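Local coordinates for SMI1/KNR4 family protein (Pseudomonas syringae pv. tomato, PDB 2PAG) that is of unknown function but belongs to the SMI1/KNR4 (SUKH) family and binds calcium ions at a turn of its antiparallel sheet, at residues E86-Y97 with V100-A111; I30-I38 with Y70-W79. All blocks are in the same frame, centred on the assembly; numbering follows the deposited sequence.

Contact 1: E86-Y97 with V100-A111; sequences ELIPICQDGEDY and VEEDGTVLLWSA. With CA (calcium ion), chain B; CA (calcium ion), chain C.
Strand 96-100 is the middle strand here, paired antiparallel at one end with strand 88-93 (Val100 with Ile88) and at the other with strand 106-109 (Tyr97 with Trp109); both are hydrogen-bonded pairs, and Trp109 N to Tyr97 O is the straighter bond of the second at 2.8 Å and 175°. Beside the Ile88-Val100 pair, one water donates to both Glu86 O and Val100 O.

Val100 CG2 lies 3.8 Å from Ile90 CB, and Ile90 CG2 goes on to Val106 CG1; Val124 of helix 124-132 packs on both Ile90 and Val100. Leu87 and Glu101 run side by side in the same direction, with Leu87 CD2 3.8 Å from Glu101 CG, so the leucine lies along the aliphatic part of a metal ligand. In the pair with strand 106-109, the Trp109 ring brings CE3 to the edge of the Tyr97 ring, near its plane, 4.3 Å from Tyr97 CD2.

At the open end of the 96-100/106-109 hairpin, Asp96 OD1 takes Ala111 N. Its CG stands beside the backbone N (chi1 -66°), which swings OD1 across to Ala111 N, 2.9 Å away and met nearly along the C-O axis. A second water sits by Asp96 OD1, Glu95 OE2 and Ser110 OG, while the methyl of Ala111 rests against the Glu95 carboxylate.

Beyond Val100 the chain makes a type I turn from Glu101 to Gly104. Glu101 OE1 binds the chain B calcium at 2.1 Å, joined by both carboxylate oxygens of Asp103 and by Thr105 OG1; Asp103 OD2 also reaches the chain C calcium at 2.4 Å, where four waters are ligands. The whole is a meander of antiparallel strands whose 96-100/106-109 hairpin carries the calcium ligands Glu101, Asp103 and Thr105 on its connecting loop, where Asp103 OD1 also accepts from Thr105 N in an Asx turn.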
loop_
_atom_site.group_PDB
_atom_site.type_symbol
_atom_site.label_atom_id
_atom_site.label_comp_id
_atom_site.label_asym_id
_atom_site.label_seq_id
_atom_site.Cartn_x
_atom_site.Cartn_y
_atom_site.Cartn_z
ATOM N N GLU A 86 6.165 1.219 -13.734
ATOM C CA GLU A 86 6.343 -0.178 -13.350
ATOM C C GLU A 86 6.264 -0.415 -11.839
ATOM O O GLU A 86 6.168 -1.558 -11.387
ATOM C CB GLU A 86 7.693 -0.678 -13.871
ATOM C CG GLU A 86 8.882 0.053 -13.273
ATOM C CD GLU A 86 10.177 -0.233 -14.002
ATOM O OE1 GLU A 86 10.521 -1.424 -14.167
ATOM O OE2 GLU A 86 10.856 0.737 -14.407
ATOM N N LEU A 87 6.309 0.665 -11.067
ATOM C CA LEU A 87 6.245 0.585 -9.608
ATOM C C LEU A 87 4.856 0.986 -9.130
ATOM O O LEU A 87 4.321 2.014 -9.554
ATOM C CB LEU A 87 7.285 1.525 -8.983
ATOM C CG LEU A 87 8.754 1.305 -9.355
ATOM C CD1 LEU A 87 9.632 2.280 -8.561
ATOM C CD2 LEU A 87 9.148 -0.144 -9.057
ATOM N N ILE A 88 4.274 0.178 -8.244
ATOM C CA ILE A 88 2.947 0.475 -7.707
ATOM C C ILE A 88 3.061 0.978 -6.274
ATOM O O ILE A 88 3.534 0.261 -5.392
ATOM C CB ILE A 88 2.039 -0.770 -7.688
ATOM C CG1 ILE A 88 1.939 -1.374 -9.086
ATOM C CG2 ILE A 88 0.651 -0.385 -7.179
ATOM C CD1 ILE A 88 1.220 -2.713 -9.116
ATOM N N PRO A 89 2.611 2.213 -6.015
ATOM C CA PRO A 89 2.703 2.739 -4.650
ATOM C C PRO A 89 1.954 1.920 -3.615
ATOM O O PRO A 89 0.852 1.441 -3.869
ATOM C CB PRO A 89 2.111 4.139 -4.774
ATOM C CG PRO A 89 2.441 4.516 -6.177
ATOM C CD PRO A 89 2.150 3.255 -6.950
ATOM N N ILE A 90 2.567 1.745 -2.448
ATOM C CA ILE A 90 1.900 1.049 -1.365
ATOM C C ILE A 90 1.630 2.086 -0.278
ATOM O O ILE A 90 0.703 1.941 0.508
ATOM C CB ILE A 90 2.736 -0.147 -0.800
ATOM C CG1 ILE A 90 1.985 -0.763 0.382
ATOM C CG2 ILE A 90 4.135 0.312 -0.347
ATOM C CD1 ILE A 90 2.568 -2.075 0.880
ATOM N N CYS A 91 2.424 3.154 -0.242
ATOM C CA CYS A 91 2.181 4.170 0.771
ATOM C C CYS A 91 2.846 5.506 0.497
ATOM O O CYS A 91 4.052 5.583 0.290
ATOM C CB CYS A 91 2.622 3.658 2.146
ATOM S SG CYS A 91 2.213 4.761 3.523
ATOM N N GLN A 92 2.037 6.559 0.499
ATOM C CA GLN A 92 2.554 7.905 0.295
ATOM C C GLN A 92 3.161 8.402 1.613
ATOM O O GLN A 92 2.699 8.040 2.698
ATOM C CB GLN A 92 1.416 8.836 -0.122
ATOM C CG GLN A 92 1.874 10.230 -0.526
ATOM C CD GLN A 92 0.712 11.168 -0.787
ATOM O OE1 GLN A 92 -0.382 10.733 -1.158
ATOM N NE2 GLN A 92 0.948 12.472 -0.608
ATOM N N ASP A 93 4.210 9.210 1.523
ATOM C CA ASP A 93 4.840 9.778 2.715
ATOM C C ASP A 93 5.297 11.169 2.307
ATOM O O ASP A 93 6.440 11.361 1.898
ATOM C CB ASP A 93 6.035 8.936 3.173
ATOM C CG ASP A 93 6.618 9.415 4.501
ATOM O OD1 ASP A 93 5.939 10.193 5.210
ATOM O OD2 ASP A 93 7.750 9.001 4.843
ATOM N N GLY A 94 4.385 12.130 2.408
ATOM C CA GLY A 94 4.701 13.487 1.999
ATOM C C GLY A 94 4.719 13.496 0.482
ATOM O O GLY A 94 3.713 13.173 -0.158
ATOM N N GLU A 95 5.859 13.858 -0.099
ATOM C CA GLU A 95 6.009 13.878 -1.548
ATOM C C GLU A 95 6.760 12.630 -2.006
ATOM O O GLU A 95 7.031 12.459 -3.194
ATOM C CB GLU A 95 6.767 15.132 -2.002
ATOM C CG GLU A 95 7.982 15.467 -1.162
ATOM C CD GLU A 95 8.888 16.496 -1.822
ATOM O OE1 GLU A 95 8.390 17.289 -2.651
ATOM O OE2 GLU A 95 10.095 16.514 -1.502
ATOM N N ASP A 96 7.096 11.758 -1.057
ATOM C CA ASP A 96 7.799 10.524 -1.387
ATOM C C ASP A 96 6.807 9.376 -1.418
ATOM O O ASP A 96 5.692 9.495 -0.913
ATOM C CB ASP A 96 8.896 10.220 -0.366
ATOM C CG ASP A 96 10.025 11.234 -0.393
ATOM O OD1 ASP A 96 10.196 11.931 -1.420
ATOM O OD2 ASP A 96 10.752 11.315 0.618
ATOM N N TYR A 97 7.218 8.255 -2.000
ATOM C CA TYR A 97 6.331 7.098 -2.105
ATOM C C TYR A 97 7.024 5.766 -1.910
ATOM O O TYR A 97 8.054 5.501 -2.523
ATOM C CB TYR A 97 5.683 7.041 -3.492
ATOM C CG TYR A 97 4.670 8.112 -3.780
ATOM C CD1 TYR A 97 3.327 7.930 -3.464
ATOM C CD2 TYR A 97 5.055 9.311 -4.373
ATOM C CE1 TYR A 97 2.386 8.911 -3.734
ATOM C CE2 TYR A 97 4.124 10.304 -4.645
ATOM C CZ TYR A 97 2.792 10.096 -4.324
ATOM O OH TYR A 97 1.862 11.069 -4.587
ATOM N N VAL A 100 6.053 -0.710 -4.843
ATOM C CA VAL A 100 6.361 -2.122 -4.982
ATOM C C VAL A 100 6.719 -2.533 -6.404
ATOM O O VAL A 100 6.007 -2.211 -7.366
ATOM C CB VAL A 100 5.177 -2.963 -4.497
ATOM C CG1 VAL A 100 5.581 -4.421 -4.374
ATOM C CG2 VAL A 100 4.694 -2.428 -3.152
ATOM N N GLU A 101 7.841 -3.240 -6.520
ATOM C CA GLU A 101 8.324 -3.740 -7.799
ATOM C C GLU A 101 7.465 -4.931 -8.199
ATOM O O GLU A 101 6.714 -5.476 -7.381
ATOM C CB GLU A 101 9.775 -4.215 -7.689
ATOM C CG GLU A 101 10.805 -3.154 -7.409
ATOM C CD GLU A 101 12.203 -3.665 -7.708
ATOM O OE1 GLU A 101 12.504 -4.821 -7.334
ATOM O OE2 GLU A 101 12.997 -2.917 -8.317
ATOM N N GLU A 102 7.585 -5.343 -9.458
ATOM C CA GLU A 102 6.813 -6.472 -9.952
ATOM C C GLU A 102 7.117 -7.750 -9.175
ATOM O O GLU A 102 6.230 -8.591 -8.995
ATOM C CB GLU A 102 7.077 -6.652 -11.449
ATOM C CG GLU A 102 6.826 -5.361 -12.225
ATOM C CD GLU A 102 7.025 -5.505 -13.721
ATOM O OE1 GLU A 102 6.251 -6.256 -14.356
ATOM O OE2 GLU A 102 7.956 -4.861 -14.258
ATOM N N ASP A 103 8.354 -7.889 -8.694
ATOM C CA ASP A 103 8.726 -9.073 -7.929
ATOM C C ASP A 103 8.492 -8.936 -6.429
ATOM O O ASP A 103 8.892 -9.802 -5.650
ATOM C CB ASP A 103 10.186 -9.495 -8.203
ATOM C CG ASP A 103 11.216 -8.451 -7.779
ATOM O OD1 ASP A 103 10.915 -7.581 -6.939
ATOM O OD2 ASP A 103 12.357 -8.531 -8.281
ATOM N N GLY A 104 7.845 -7.847 -6.026
ATOM C CA GLY A 104 7.534 -7.666 -4.619
ATOM C C GLY A 104 8.423 -6.791 -3.763
ATOM O O GLY A 104 8.025 -6.440 -2.648
ATOM N N THR A 105 9.611 -6.437 -4.247
ATOM C CA THR A 105 10.500 -5.594 -3.457
ATOM C C THR A 105 9.853 -4.228 -3.236
ATOM O O THR A 105 9.226 -3.688 -4.145
ATOM C CB THR A 105 11.857 -5.384 -4.166
ATOM O OG1 THR A 105 12.421 -6.654 -4.511
ATOM C CG2 THR A 105 12.829 -4.626 -3.251
ATOM N N VAL A 106 9.987 -3.690 -2.027
ATOM C CA VAL A 106 9.437 -2.371 -1.714
ATOM C C VAL A 106 10.585 -1.376 -1.763
ATOM O O VAL A 106 11.642 -1.601 -1.168
ATOM C CB VAL A 106 8.803 -2.319 -0.311
ATOM C CG1 VAL A 106 8.256 -0.917 -0.050
ATOM C CG2 VAL A 106 7.679 -3.344 -0.212
ATOM N N LEU A 107 10.375 -0.277 -2.476
ATOM C CA LEU A 107 11.400 0.745 -2.615
ATOM C C LEU A 107 10.846 2.071 -2.145
ATOM O O LEU A 107 9.642 2.227 -1.970
ATOM C CB LEU A 107 11.806 0.896 -4.082
ATOM C CG LEU A 107 12.162 -0.352 -4.887
ATOM C CD1 LEU A 107 12.427 0.028 -6.340
ATOM C CD2 LEU A 107 13.387 -1.014 -4.284
ATOM N N LEU A 108 11.736 3.032 -1.949
ATOM C CA LEU A 108 11.303 4.358 -1.553
ATOM C C LEU A 108 11.711 5.292 -2.678
ATOM O O LEU A 108 12.891 5.374 -3.023
ATOM C CB LEU A 108 11.973 4.781 -0.248
ATOM C CG LEU A 108 11.645 6.207 0.197
ATOM C CD1 LEU A 108 10.146 6.373 0.428
ATOM C CD2 LEU A 108 12.435 6.504 1.461
ATOM N N TRP A 109 10.736 5.975 -3.268
ATOM C CA TRP A 109 11.020 6.901 -4.352
ATOM C C TRP A 109 10.996 8.314 -3.790
ATOM O O TRP A 109 9.986 8.752 -3.238
ATOM C CB TRP A 109 9.973 6.763 -5.451
ATOM C CG TRP A 109 10.247 7.601 -6.663
ATOM C CD1 TRP A 109 11.005 7.257 -7.746
ATOM C CD2 TRP A 109 9.749 8.916 -6.920
ATOM N NE1 TRP A 109 11.003 8.280 -8.668
ATOM C CE2 TRP A 109 10.240 9.311 -8.184
ATOM C CE3 TRP A 109 8.930 9.802 -6.202
ATOM C CZ2 TRP A 109 9.940 10.557 -8.751
ATOM C CZ3 TRP A 109 8.629 11.043 -6.767
ATOM C CH2 TRP A 109 9.134 11.407 -8.029
ATOM N N SER A 110 12.115 9.019 -3.928
ATOM C CA SER A 110 12.241 10.385 -3.433
ATOM C C SER A 110 11.873 11.411 -4.503
ATOM O O SER A 110 12.389 11.357 -5.617
ATOM C CB SER A 110 13.674 10.632 -2.965
ATOM O OG SER A 110 13.870 11.998 -2.636
ATOM N N ALA A 111 10.993 12.348 -4.151
ATOM C CA ALA A 111 10.557 13.394 -5.073
ATOM C C ALA A 111 11.745 14.206 -5.587
ATOM O O ALA A 111 12.646 14.557 -4.825
ATOM C CB ALA A 111 9.563 14.316 -4.377
HETATM CA CA CA B . 13.236 -6.723 -6.797
HETATM CA CA CA C . 13.918 -9.290 -9.868
HETATM O O HOH W 1 4.853 -3.345 -9.700
HETATM O O HOH W 2 11.826 14.156 -1.510
HETATM O O HOH W 3 13.061 -7.170 -11.082
HETATM O O HOH W 4 14.545 -10.699 -8.016
HETATM O O HOH W 5 12.614 -11.707 -9.424
HETATM O O HOH W 6 12.262 -10.157 -11.484
#

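Contact 2: I30-I38 with Y70-W79; sequences IEEQLFINI and YLPEVCATAW
Leu34 has CG beside its backbone N (chi1 -66°) and an extended chi2, which carries both methyls across to helix 71-81; Trp79, with a similar first torsion, brings the six-membered part of its indole to meet them. Leu34 CD2 comes to 3.9 Å from Trp79 CZ3, approaching the ring obliquely, and also lies against the backbone CA of Pro72. The other methyl, CD1, reaches Cys75 SG at 4.0 Å. Leu34 is thus a knob in a hole formed by Leu71, Pro72, Cys75 and Trp79.

One turn earlier, Ile30 spreads its branches over the start of the same helix. CD1 touches Pro72 CG at 3.8 Å and sits near the Tyr70 hydroxyl, and CG2 meets Leu71 CD2 at 4.0 Å.

These are two helices packed side by side, with Leu34 as the knob; the axes of the short segments come within 10.5 Å and are inclined by 30° with the same N-to-C sense. The first ends in a Schellman motif: Phe35 has positive phi, and Ile36 N bonds back to Glu31 O. Glu31 then uses the anti lone pair of OE2 to take Ile38 N at 2.7 Å, pinning the chain as it leaves the helix. Ile38 CD1 adds a looser touch on Leu71 CD2.

Tyr70, the N-cap residue of helix 71-81, lays its ring over its own helix start, with Pro72 CD above the ring centre. A water lying at the ring edge, in its plane, bridges the Tyr70 hydroxyl and Gln33 OE1, to which it donates at 2.6 Å; the Gln33 amide is turned 43° from the ring. At the other end of the contact, the indole NH of Trp79 has Leu87 as its partner, and Arg85 both makes a cation-pi contact with the indole and holds Leu34 O.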
loop_
_atom_site.group_PDB
_atom_site.type_symbol
_atom_site.label_atom_id
_atom_site.label_comp_id
_atom_site.label_asym_id
_atom_site.label_seq_id
_atom_site.Cartn_x
_atom_site.Cartn_y
_atom_site.Cartn_z
ATOM N N ILE A 30 -9.518 -3.232 -9.610
ATOM C CA ILE A 30 -8.461 -2.229 -9.528
ATOM C C ILE A 30 -7.335 -2.547 -10.514
ATOM O O ILE A 30 -6.841 -1.659 -11.212
ATOM C CB ILE A 30 -7.866 -2.160 -8.108
ATOM C CG1 ILE A 30 -8.940 -1.718 -7.113
ATOM C CG2 ILE A 30 -6.671 -1.213 -8.084
ATOM C CD1 ILE A 30 -9.462 -0.308 -7.335
ATOM N N GLU A 31 -6.931 -3.810 -10.571
ATOM C CA GLU A 31 -5.867 -4.214 -11.487
ATOM C C GLU A 31 -6.246 -3.856 -12.917
ATOM O O GLU A 31 -5.454 -3.275 -13.658
ATOM C CB GLU A 31 -5.625 -5.720 -11.410
ATOM C CG GLU A 31 -5.042 -6.190 -10.098
ATOM C CD GLU A 31 -4.696 -7.662 -10.113
ATOM O OE1 GLU A 31 -5.622 -8.491 -10.266
ATOM O OE2 GLU A 31 -3.499 -7.993 -9.972
ATOM N N GLU A 32 -7.464 -4.207 -13.301
ATOM C CA GLU A 32 -7.924 -3.929 -14.653
ATOM C C GLU A 32 -7.983 -2.436 -14.945
ATOM O O GLU A 32 -7.633 -2.000 -16.041
ATOM C CB GLU A 32 -9.290 -4.577 -14.874
ATOM C CG GLU A 32 -9.275 -6.074 -14.616
ATOM C CD GLU A 32 -10.622 -6.724 -14.854
ATOM O OE1 GLU A 32 -11.640 -6.174 -14.377
ATOM O OE2 GLU A 32 -10.660 -7.790 -15.507
ATOM N N GLN A 33 -8.419 -1.650 -13.966
ATOM C CA GLN A 33 -8.503 -0.201 -14.130
ATOM C C GLN A 33 -7.147 0.424 -14.402
ATOM O O GLN A 33 -7.041 1.401 -15.150
ATOM C CB GLN A 33 -9.050 0.451 -12.871
ATOM C CG GLN A 33 -10.517 0.311 -12.647
ATOM C CD GLN A 33 -10.909 0.930 -11.326
ATOM O OE1 GLN A 33 -10.590 2.095 -11.048
ATOM N NE2 GLN A 33 -11.597 0.159 -10.498
ATOM N N LEU A 34 -6.113 -0.125 -13.768
ATOM C CA LEU A 34 -4.760 0.397 -13.919
ATOM C C LEU A 34 -3.948 -0.388 -14.941
ATOM O O LEU A 34 -2.793 -0.060 -15.221
ATOM C CB LEU A 34 -4.056 0.380 -12.562
ATOM C CG LEU A 34 -4.660 1.326 -11.519
ATOM C CD1 LEU A 34 -4.191 0.929 -10.132
ATOM C CD2 LEU A 34 -4.257 2.757 -11.828
ATOM N N PHE A 35 -4.570 -1.423 -15.498
ATOM C CA PHE A 35 -3.939 -2.293 -16.483
ATOM C C PHE A 35 -2.583 -2.764 -15.980
ATOM O O PHE A 35 -1.570 -2.664 -16.671
ATOM C CB PHE A 35 -3.771 -1.581 -17.827
ATOM C CG PHE A 35 -3.872 -2.512 -19.006
ATOM C CD1 PHE A 35 -5.099 -3.064 -19.362
ATOM C CD2 PHE A 35 -2.741 -2.876 -19.728
ATOM C CE1 PHE A 35 -5.200 -3.969 -20.415
ATOM C CE2 PHE A 35 -2.827 -3.782 -20.786
ATOM C CZ PHE A 35 -4.059 -4.332 -21.134
ATOM N N ILE A 36 -2.580 -3.283 -14.760
ATOM C CA ILE A 36 -1.360 -3.766 -14.143
ATOM C C ILE A 36 -1.699 -5.001 -13.325
ATOM O O ILE A 36 -2.865 -5.269 -13.032
ATOM C CB ILE A 36 -0.757 -2.695 -13.207
ATOM C CG1 ILE A 36 0.665 -3.088 -12.798
ATOM C CG2 ILE A 36 -1.632 -2.543 -11.969
ATOM C CD1 ILE A 36 1.653 -3.106 -13.942
ATOM N N ASN A 37 -0.677 -5.765 -12.973
ATOM C CA ASN A 37 -0.878 -6.952 -12.165
ATOM C C ASN A 37 -0.291 -6.603 -10.807
ATOM O O ASN A 37 0.878 -6.230 -10.717
ATOM C CB ASN A 37 -0.135 -8.140 -12.781
ATOM C CG ASN A 37 -0.522 -9.462 -12.152
ATOM O OD1 ASN A 37 -0.214 -9.727 -10.990
ATOM N ND2 ASN A 37 -1.211 -10.299 -12.918
ATOM N N ILE A 38 -1.102 -6.684 -9.755
ATOM C CA ILE A 38 -0.609 -6.382 -8.412
ATOM C C ILE A 38 0.150 -7.607 -7.910
ATOM O O ILE A 38 -0.382 -8.715 -7.925
ATOM C CB ILE A 38 -1.769 -6.072 -7.439
ATOM C CG1 ILE A 38 -2.529 -4.834 -7.917
ATOM C CG2 ILE A 38 -1.223 -5.854 -6.027
ATOM C CD1 ILE A 38 -3.802 -4.562 -7.155
ATOM N N TYR A 70 -6.948 6.074 -2.052
ATOM C CA TYR A 70 -7.495 5.223 -3.112
ATOM C C TYR A 70 -6.398 4.925 -4.139
ATOM O O TYR A 70 -5.920 5.822 -4.831
ATOM C CB TYR A 70 -8.683 5.933 -3.770
ATOM C CG TYR A 70 -9.445 5.086 -4.753
ATOM C CD1 TYR A 70 -9.918 3.824 -4.396
ATOM C CD2 TYR A 70 -9.706 5.547 -6.041
ATOM C CE1 TYR A 70 -10.637 3.040 -5.304
ATOM C CE2 TYR A 70 -10.420 4.772 -6.955
ATOM C CZ TYR A 70 -10.882 3.523 -6.581
ATOM O OH TYR A 70 -11.601 2.776 -7.489
ATOM N N LEU A 71 -6.026 3.651 -4.260
ATOM C CA LEU A 71 -4.930 3.258 -5.146
ATOM C C LEU A 71 -4.882 3.853 -6.553
ATOM O O LEU A 71 -3.832 4.344 -6.977
ATOM C CB LEU A 71 -4.834 1.726 -5.225
ATOM C CG LEU A 71 -3.583 1.139 -5.892
ATOM C CD1 LEU A 71 -2.311 1.755 -5.291
ATOM C CD2 LEU A 71 -3.572 -0.373 -5.702
ATOM N N PRO A 72 -5.997 3.820 -7.301
ATOM C CA PRO A 72 -5.932 4.393 -8.650
ATOM C C PRO A 72 -5.550 5.872 -8.652
ATOM O O PRO A 72 -4.805 6.318 -9.526
ATOM C CB PRO A 72 -7.334 4.145 -9.198
ATOM C CG PRO A 72 -7.731 2.866 -8.512
ATOM C CD PRO A 72 -7.283 3.133 -7.088
ATOM N N GLU A 73 -6.065 6.630 -7.684
ATOM C CA GLU A 73 -5.739 8.052 -7.599
ATOM C C GLU A 73 -4.301 8.262 -7.124
ATOM O O GLU A 73 -3.615 9.163 -7.602
ATOM C CB GLU A 73 -6.707 8.783 -6.660
ATOM C CG GLU A 73 -8.159 8.827 -7.135
ATOM C CD GLU A 73 -8.412 9.828 -8.259
ATOM O OE1 GLU A 73 -9.578 9.933 -8.699
ATOM O OE2 GLU A 73 -7.462 10.512 -8.701
ATOM N N VAL A 74 -3.848 7.444 -6.176
ATOM C CA VAL A 74 -2.480 7.559 -5.681
ATOM C C VAL A 74 -1.492 7.235 -6.815
ATOM O O VAL A 74 -0.452 7.878 -6.950
ATOM C CB VAL A 74 -2.231 6.603 -4.473
ATOM C CG1 VAL A 74 -0.774 6.631 -4.069
ATOM C CG2 VAL A 74 -3.088 7.030 -3.286
ATOM N N CYS A 75 -1.824 6.240 -7.636
ATOM C CA CYS A 75 -0.963 5.860 -8.753
ATOM C C CYS A 75 -0.856 7.002 -9.753
ATOM O O CYS A 75 0.240 7.365 -10.180
ATOM C CB CYS A 75 -1.510 4.623 -9.468
ATOM S SG CYS A 75 -1.209 3.069 -8.606
ATOM N N ALA A 76 -2.001 7.560 -10.128
ATOM C CA ALA A 76 -2.031 8.664 -11.078
ATOM C C ALA A 76 -1.155 9.815 -10.596
ATOM O O ALA A 76 -0.360 10.363 -11.359
ATOM C CB ALA A 76 -3.447 9.139 -11.274
ATOM N N THR A 77 -1.299 10.171 -9.324
ATOM C CA THR A 77 -0.523 11.260 -8.737
ATOM C C THR A 77 0.967 10.940 -8.712
ATOM O O THR A 77 1.793 11.765 -9.097
ATOM C CB THR A 77 -0.986 11.565 -7.303
ATOM O OG1 THR A 77 -2.354 12.003 -7.318
ATOM C CG2 THR A 77 -0.110 12.644 -6.681
ATOM N N ALA A 78 1.308 9.737 -8.267
ATOM C CA ALA A 78 2.704 9.324 -8.180
ATOM C C ALA A 78 3.373 9.202 -9.548
ATOM O O ALA A 78 4.487 9.687 -9.747
ATOM C CB ALA A 78 2.807 7.990 -7.421
ATOM N N TRP A 79 2.697 8.557 -10.494
ATOM C CA TRP A 79 3.268 8.389 -11.819
ATOM C C TRP A 79 3.430 9.735 -12.517
ATOM O O TRP A 79 4.397 9.942 -13.249
ATOM C CB TRP A 79 2.409 7.431 -12.654
ATOM C CG TRP A 79 2.442 6.022 -12.136
ATOM C CD1 TRP A 79 3.480 5.411 -11.489
ATOM C CD2 TRP A 79 1.409 5.040 -12.255
ATOM N NE1 TRP A 79 3.156 4.103 -11.200
ATOM C CE2 TRP A 79 1.891 3.849 -11.659
ATOM C CE3 TRP A 79 0.123 5.046 -12.807
ATOM C CZ2 TRP A 79 1.128 2.675 -11.603
ATOM C CZ3 TRP A 79 -0.636 3.880 -12.752
ATOM C CH2 TRP A 79 -0.130 2.710 -12.154
HETATM O O HOH W 7 -12.243 3.624 -9.722
#

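How the contacts relate
Contact 2 comes first along the chain, and helix 71-81 then leads into strand 88-93 of contact 1; the two centres lie about 12 Å apart. That helix joins them. It packs on helix 24-34 with one flank and on the sheet with the adjoining one, where Ala78 CB meets Pro89 CG at 3.7 Å and Thr77 CG2 approaches Tyr97 OH. A hydrogen bond from Trp79 NE1 to Leu87 O, 2.9 Å, links the two contacts directly. The route from contact 2 to the calcium site thus runs from Trp79 to the Leu87 backbone and on to Glu101, but the Trp79 side chain is still about 11 Å from that of Glu101, so contact 2 takes no direct part in calcium binding.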